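Local coordinates for nuclease NucT (PDB 6EHI), which is a nuclease of the PLD-like family, with helices packed around a mixed beta-sheet in a two-chain assembly, at residues R48-V53 against V60-D65; K108-D113 against A122-N127. The protein carries 1 engineered substitution. All coordinates share one frame; numbering follows the deposited sequence.

Interaction 1: residues R48-V53 against V60-D65; sequences RAIKSV and VQIIYD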
loop_
_atom_site.group_PDB
_atom_site.type_symbol
_atom_site.label_atom_id
_atom_site.label_comp_id
_atom_site.label_asym_id
_atom_site.label_seq_id
_atom_site.Cartn_x
_atom_site.Cartn_y
_atom_site.Cartn_z
ATOM N N ARG A 48 6.517 3.700 -20.090
ATOM C CA ARG A 48 7.328 3.288 -21.272
ATOM C C ARG A 48 7.642 1.826 -21.157
ATOM O O ARG A 48 7.641 1.150 -22.134
ATOM C CB ARG A 48 8.566 4.189 -21.451
ATOM C CG ARG A 48 8.185 5.473 -22.129
ATOM C CD ARG A 48 9.400 6.243 -22.646
ATOM N NE ARG A 48 9.967 7.004 -21.532
ATOM C CZ ARG A 48 9.517 8.200 -21.145
ATOM N NH1 ARG A 48 8.473 8.759 -21.769
ATOM N NH2 ARG A 48 10.063 8.800 -20.084
ATOM N N ALA A 49 7.833 1.312 -19.951
ATOM C CA ALA A 49 8.126 -0.092 -19.734
ATOM C C ALA A 49 6.943 -0.967 -20.103
ATOM O O ALA A 49 7.107 -2.041 -20.744
ATOM C CB ALA A 49 8.551 -0.352 -18.279
ATOM N N ILE A 50 5.732 -0.504 -19.778
ATOM C CA ILE A 50 4.497 -1.134 -20.248
ATOM C C ILE A 50 4.375 -1.159 -21.778
ATOM O O ILE A 50 4.173 -2.246 -22.355
ATOM C CB ILE A 50 3.259 -0.526 -19.582
ATOM C CG1 ILE A 50 3.226 -0.834 -18.093
ATOM C CG2 ILE A 50 2.009 -1.018 -20.227
ATOM C CD1 ILE A 50 2.264 0.071 -17.319
ATOM N N LYS A 51 4.567 0.000 -22.414
ATOM C CA LYS A 51 4.593 0.086 -23.884
ATOM C C LYS A 51 5.600 -0.910 -24.489
ATOM O O LYS A 51 5.321 -1.611 -25.481
ATOM C CB LYS A 51 4.905 1.515 -24.359
ATOM C CG LYS A 51 3.749 2.486 -24.199
ATOM C CD LYS A 51 4.106 3.872 -24.720
ATOM C CE LYS A 51 2.890 4.723 -25.103
ATOM N NZ LYS A 51 3.133 5.560 -26.345
ATOM N N SER A 52 6.762 -1.017 -23.839
ATOM C CA SER A 52 7.855 -1.830 -24.344
ATOM C C SER A 52 7.430 -3.304 -24.349
ATOM O O SER A 52 7.614 -4.022 -25.301
ATOM C CB SER A 52 9.098 -1.647 -23.457
ATOM O OG SER A 52 10.178 -2.404 -23.992
ATOM N N VAL A 53 6.816 -3.760 -23.260
ATOM C CA VAL A 53 6.413 -5.111 -23.219
ATOM C C VAL A 53 5.139 -5.410 -24.058
ATOM O O VAL A 53 5.088 -6.429 -24.756
ATOM C CB VAL A 53 6.371 -5.621 -21.763
ATOM C CG1 VAL A 53 5.133 -5.115 -21.067
ATOM C CG2 VAL A 53 6.509 -7.119 -21.744
ATOM N N VAL A 60 -1.627 -6.477 -21.664
ATOM C CA VAL A 60 -1.592 -5.620 -20.531
ATOM C C VAL A 60 -2.983 -5.117 -20.204
ATOM O O VAL A 60 -3.752 -4.703 -21.079
ATOM C CB VAL A 60 -0.677 -4.446 -20.820
ATOM C CG1 VAL A 60 -0.635 -3.534 -19.639
ATOM C CG2 VAL A 60 0.694 -4.948 -21.177
ATOM N N GLN A 61 -3.340 -5.167 -18.937
ATOM C CA GLN A 61 -4.625 -4.649 -18.453
ATOM C C GLN A 61 -4.315 -3.725 -17.255
ATOM O O GLN A 61 -3.481 -4.071 -16.433
ATOM C CB GLN A 61 -5.472 -5.786 -17.976
ATOM C CG GLN A 61 -5.888 -6.675 -19.139
ATOM C CD GLN A 61 -6.576 -7.953 -18.707
ATOM O OE1 GLN A 61 -6.111 -8.634 -17.782
ATOM N NE2 GLN A 61 -7.736 -8.256 -19.332
ATOM N N ILE A 62 -4.889 -2.544 -17.255
ATOM C CA ILE A 62 -4.639 -1.552 -16.194
ATOM C C ILE A 62 -5.941 -1.005 -15.711
ATOM O O ILE A 62 -6.657 -0.434 -16.516
ATOM C CB ILE A 62 -3.780 -0.420 -16.752
ATOM C CG1 ILE A 62 -2.602 -0.991 -17.549
ATOM C CG2 ILE A 62 -3.270 0.474 -15.600
ATOM C CD1 ILE A 62 -1.695 0.067 -18.113
ATOM N N ILE A 63 -6.316 -1.247 -14.450
ATOM C CA ILE A 63 -7.468 -0.609 -13.760
ATOM C C ILE A 63 -6.945 0.609 -13.002
ATOM O O ILE A 63 -6.072 0.445 -12.128
ATOM C CB ILE A 63 -8.160 -1.585 -12.776
ATOM C CG1 ILE A 63 -8.492 -2.913 -13.483
ATOM C CG2 ILE A 63 -9.290 -0.877 -12.104
ATOM C CD1 ILE A 63 -9.058 -4.037 -12.613
ATOM N N TYR A 64 -7.354 1.829 -13.389
ATOM C CA TYR A 64 -7.031 3.071 -12.681
ATOM C C TYR A 64 -8.144 3.527 -11.751
ATOM O O TYR A 64 -9.384 3.406 -12.091
ATOM C CB TYR A 64 -6.837 4.140 -13.696
ATOM C CG TYR A 64 -5.668 4.114 -14.651
ATOM C CD1 TYR A 64 -5.632 3.251 -15.802
ATOM C CD2 TYR A 64 -4.516 4.892 -14.388
ATOM C CE1 TYR A 64 -4.580 3.281 -16.692
ATOM C CE2 TYR A 64 -3.455 4.885 -15.260
ATOM C CZ TYR A 64 -3.476 4.088 -16.405
ATOM O OH TYR A 64 -2.403 4.056 -17.269
ATOM N N ASP A 65 -7.836 4.153 -10.618
ATOM C CA ASP A 65 -8.896 4.852 -9.855
ATOM C C ASP A 65 -9.687 5.876 -10.738
ATOM O O ASP A 65 -9.072 6.670 -11.484
ATOM C CB ASP A 65 -8.352 5.545 -8.606
ATOM C CG ASP A 65 -9.373 6.409 -7.892
ATOM O OD1 ASP A 65 -10.206 5.823 -7.226
ATOM O OD2 ASP A 65 -9.335 7.690 -7.995
#

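Interaction 2: residues K108-D113 against A122-N127; sequences KVAIID and ANWSKN. With ACT (acetate ion), chain M.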
loop_
_atom_site.group_PDB
_atom_site.type_symbol
_atom_site.label_atom_id
_atom_site.label_comp_id
_atom_site.label_asym_id
_atom_site.label_seq_id
_atom_site.Cartn_x
_atom_site.Cartn_y
_atom_site.Cartn_z
ATOM N N LYS A 108 -2.292 -0.704 -5.313
ATOM C CA LYS A 108 -1.119 -0.468 -6.172
ATOM C C LYS A 108 -0.524 -1.872 -6.363
ATOM O O LYS A 108 0.338 -2.278 -5.592
ATOM C CB LYS A 108 -0.076 0.464 -5.498
ATOM C CG LYS A 108 -0.653 1.733 -4.865
ATOM C CD LYS A 108 -1.065 1.683 -3.398
ATOM C CE LYS A 108 -1.219 3.052 -2.726
ATOM N NZ LYS A 108 -2.398 3.786 -3.227
ATOM N N VAL A 109 -0.983 -2.543 -7.426
ATOM C CA VAL A 109 -0.760 -3.964 -7.570
ATOM C C VAL A 109 -0.353 -4.240 -8.988
ATOM O O VAL A 109 -1.017 -3.738 -9.893
ATOM C CB VAL A 109 -2.063 -4.691 -7.215
ATOM C CG1 VAL A 109 -2.003 -6.157 -7.604
ATOM C CG2 VAL A 109 -2.368 -4.555 -5.743
ATOM N N ALA A 110 0.691 -5.051 -9.162
ATOM C CA ALA A 110 1.017 -5.554 -10.494
ATOM C C ALA A 110 1.172 -7.103 -10.447
ATOM O O ALA A 110 1.904 -7.628 -9.584
ATOM C CB ALA A 110 2.235 -4.960 -11.036
ATOM N N ILE A 111 0.407 -7.799 -11.274
ATOM C CA ILE A 111 0.528 -9.268 -11.383
ATOM C C ILE A 111 1.207 -9.594 -12.719
ATOM O O ILE A 111 0.663 -9.297 -13.776
ATOM C CB ILE A 111 -0.809 -9.931 -11.340
ATOM C CG1 ILE A 111 -1.700 -9.446 -10.143
ATOM C CG2 ILE A 111 -0.622 -11.450 -11.237
ATOM C CD1 ILE A 111 -3.132 -9.822 -10.240
ATOM N N ILE A 112 2.302 -10.312 -12.673
ATOM C CA ILE A 112 3.095 -10.563 -13.853
ATOM C C ILE A 112 2.978 -12.063 -14.186
ATOM O O ILE A 112 3.363 -12.904 -13.358
ATOM C CB ILE A 112 4.594 -10.227 -13.638
ATOM C CG1 ILE A 112 4.829 -8.805 -13.106
ATOM C CG2 ILE A 112 5.372 -10.394 -14.939
ATOM C CD1 ILE A 112 4.081 -7.719 -13.851
ATOM N N ASP A 113 2.503 -12.381 -15.396
ATOM C CA ASP A 113 2.331 -13.780 -15.818
ATOM C C ASP A 113 1.569 -14.539 -14.653
ATOM O O ASP A 113 0.571 -14.063 -14.073
ATOM C CB ASP A 113 3.687 -14.383 -16.158
ATOM C CG ASP A 113 4.484 -13.616 -17.306
ATOM O OD1 ASP A 113 3.885 -12.834 -18.118
ATOM O OD2 ASP A 113 5.711 -13.848 -17.473
ATOM N N ALA A 122 3.123 2.144 -2.550
ATOM C CA ALA A 122 3.646 3.183 -3.437
ATOM C C ALA A 122 2.723 3.352 -4.684
ATOM O O ALA A 122 2.646 2.466 -5.474
ATOM C CB ALA A 122 5.012 2.809 -3.932
ATOM N N ASN A 123 2.243 4.585 -4.864
ATOM C CA ASN A 123 1.672 4.986 -6.127
ATOM C C ASN A 123 2.774 5.064 -7.155
ATOM O O ASN A 123 3.999 5.117 -6.802
ATOM C CB ASN A 123 0.923 6.289 -5.983
ATOM C CG ASN A 123 -0.373 6.117 -5.140
ATOM O OD1 ASN A 123 -1.142 5.151 -5.378
ATOM N ND2 ASN A 123 -0.661 7.056 -4.219
ATOM N N TRP A 124 2.408 4.964 -8.417
ATOM C CA TRP A 124 3.387 4.875 -9.528
ATOM C C TRP A 124 3.639 6.280 -10.031
ATOM O O TRP A 124 3.188 6.688 -11.075
ATOM C CB TRP A 124 2.946 3.903 -10.619
ATOM C CG TRP A 124 2.939 2.455 -10.202
ATOM C CD1 TRP A 124 3.101 1.994 -8.950
ATOM C CD2 TRP A 124 2.646 1.344 -11.001
ATOM N NE1 TRP A 124 3.071 0.635 -8.972
ATOM C CE2 TRP A 124 2.772 0.227 -10.224
ATOM C CE3 TRP A 124 2.345 1.187 -12.392
ATOM C CZ2 TRP A 124 2.556 -1.063 -10.706
ATOM C CZ3 TRP A 124 2.251 -0.043 -12.887
ATOM C CH2 TRP A 124 2.310 -1.172 -12.053
ATOM N N SER A 125 4.430 6.978 -9.217
ATOM C CA SER A 125 4.780 8.411 -9.408
ATOM C C SER A 125 6.256 8.607 -9.101
ATOM O O SER A 125 6.822 7.827 -8.317
ATOM C CB SER A 125 3.931 9.219 -8.450
ATOM O OG SER A 125 4.277 9.032 -7.090
ATOM N N LYS A 126 6.872 9.632 -9.695
ATOM C CA LYS A 126 8.200 9.998 -9.271
ATOM C C LYS A 126 8.170 10.290 -7.758
ATOM O O LYS A 126 9.123 9.889 -7.061
ATOM C CB LYS A 126 8.722 11.148 -10.125
ATOM C CG LYS A 126 9.020 10.664 -11.547
ATOM C CD LYS A 126 9.457 11.791 -12.495
ATOM C CE LYS A 126 10.889 12.218 -12.288
ATOM N NZ LYS A 126 10.921 13.696 -12.443
ATOM N N ASN A 127 7.109 10.916 -7.230
ATOM C CA ASN A 127 6.997 11.297 -5.812
ATOM C C ASN A 127 7.228 10.131 -4.929
ATOM O O ASN A 127 8.016 10.190 -3.994
ATOM C CB ASN A 127 5.683 11.956 -5.462
ATOM C CG ASN A 127 5.691 13.416 -5.746
ATOM O OD1 ASN A 127 6.744 14.040 -5.715
ATOM N ND2 ASN A 127 4.584 13.950 -6.069
HETATM C C ACT M . 3.499 -0.857 -5.195
HETATM O O ACT M . 3.526 -0.571 -3.936
HETATM O OXT ACT M . 3.388 0.040 -6.047
HETATM C CH3 ACT M . 3.638 -2.253 -5.722
#

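Interaction 1: residues R48-V53 against V60-D65
Val60 meets helix 48-53 with both of its methyl groups. Val60 CG1 lies 3.7 Å from Ile50 CG2, the shortest approach between the two segments, and the two branched side chains cross at a slant. With CG1 anti to its own backbone N (chi1 180°), Val60 directs CG2 to Val53, one helical turn on from Ile50, whose CG1 is 4.4 Å from it, a looser touch. The CA atoms of Ile50 and Val60, 7.6 Å apart, mark the register. The helix runs roughly antiparallel to the strand (149° between their N-to-C directions), and the axes of the two short segments come no nearer than 10.2 Å, so that side chains fill the interval without any hydrogen bond across it. This is the helix-on-strand packing of a beta-alpha-beta crossover: strand 33-38 leads into helix 44-54, which returns the chain to the parallel strand 59-65. Gln61, between the two inward residues, instead packs on Tyr152 and Leu156 of helix 142-158, on the other face of the sheet. At Ile62 the approach changes to tip to tip, Ile62 CD1 standing 4.0 Å from Ile50 CD1. The extended outer chain of Ile62 (chi2 -179°) carries that methyl out to the helix, where Phe41 also packs against Ile50.

Interaction 2: residues K108-D113 against A122-N127
Between Lys108 and the loop residues Ala122 and Trp124 lies an acetate ion, probably acquired from the crystallisation liquor and held by hydrogen bonds from the loop side. Ala122 N donates to acetate O at 3.1 Å, and Trp124 NE1 donates to acetate OXT at 3.0 Å with a bent N-H...O angle of 142°. Ala122 O stands 2.6 Å from the acetate OXT. Lys108 CB sits 3.4 Å from Ala122 O, beside the ion. Farther out, a bend at chi2 (91°) helps turn the lysine chain across Asn123, and Lys108 NZ donates to Asn123 OD1 at 2.8 Å from a position tilted 33° off the carbonyl plane; Asn106 O is a second acceptor for NZ. The indole presents its edge both to the ion and to Ala110; Ala110 CB lies in the ring plane, 3.9 Å from Trp124 CH2. The spacing of Lys108 and Asp113 is consistent with the K-x4-D part of the HKD signature of PLD-like proteins. Trp124 also centres an inverse gamma turn, leading to helix 126-130. Its ring packs on Ile36 and Ile38 of strand 33-38, which pairs with strand 108-112, and meets Phe41 edge-to-face.

Overall arrangement
Following the chain from the N terminus, strand 33-38 precedes both contacts and is flanked in the sheet by a strand of each, 59-65 and 108-112. Interaction 1 follows, with six residues between its segments; it closes the turn from helix 44-54 into strand 59-65. Interaction 2 opens only later and spans eight residues; it closes the segment holding strand 116-120, which pairs antiparallel with strand 108-112. The two are therefore in series, neither nested nor crossed. The contact centres are 10 Å apart, and their nearest atoms come within about 4 Å without touching. Phe41, shared by both, links the crossover helix to the loop before helix 126-130.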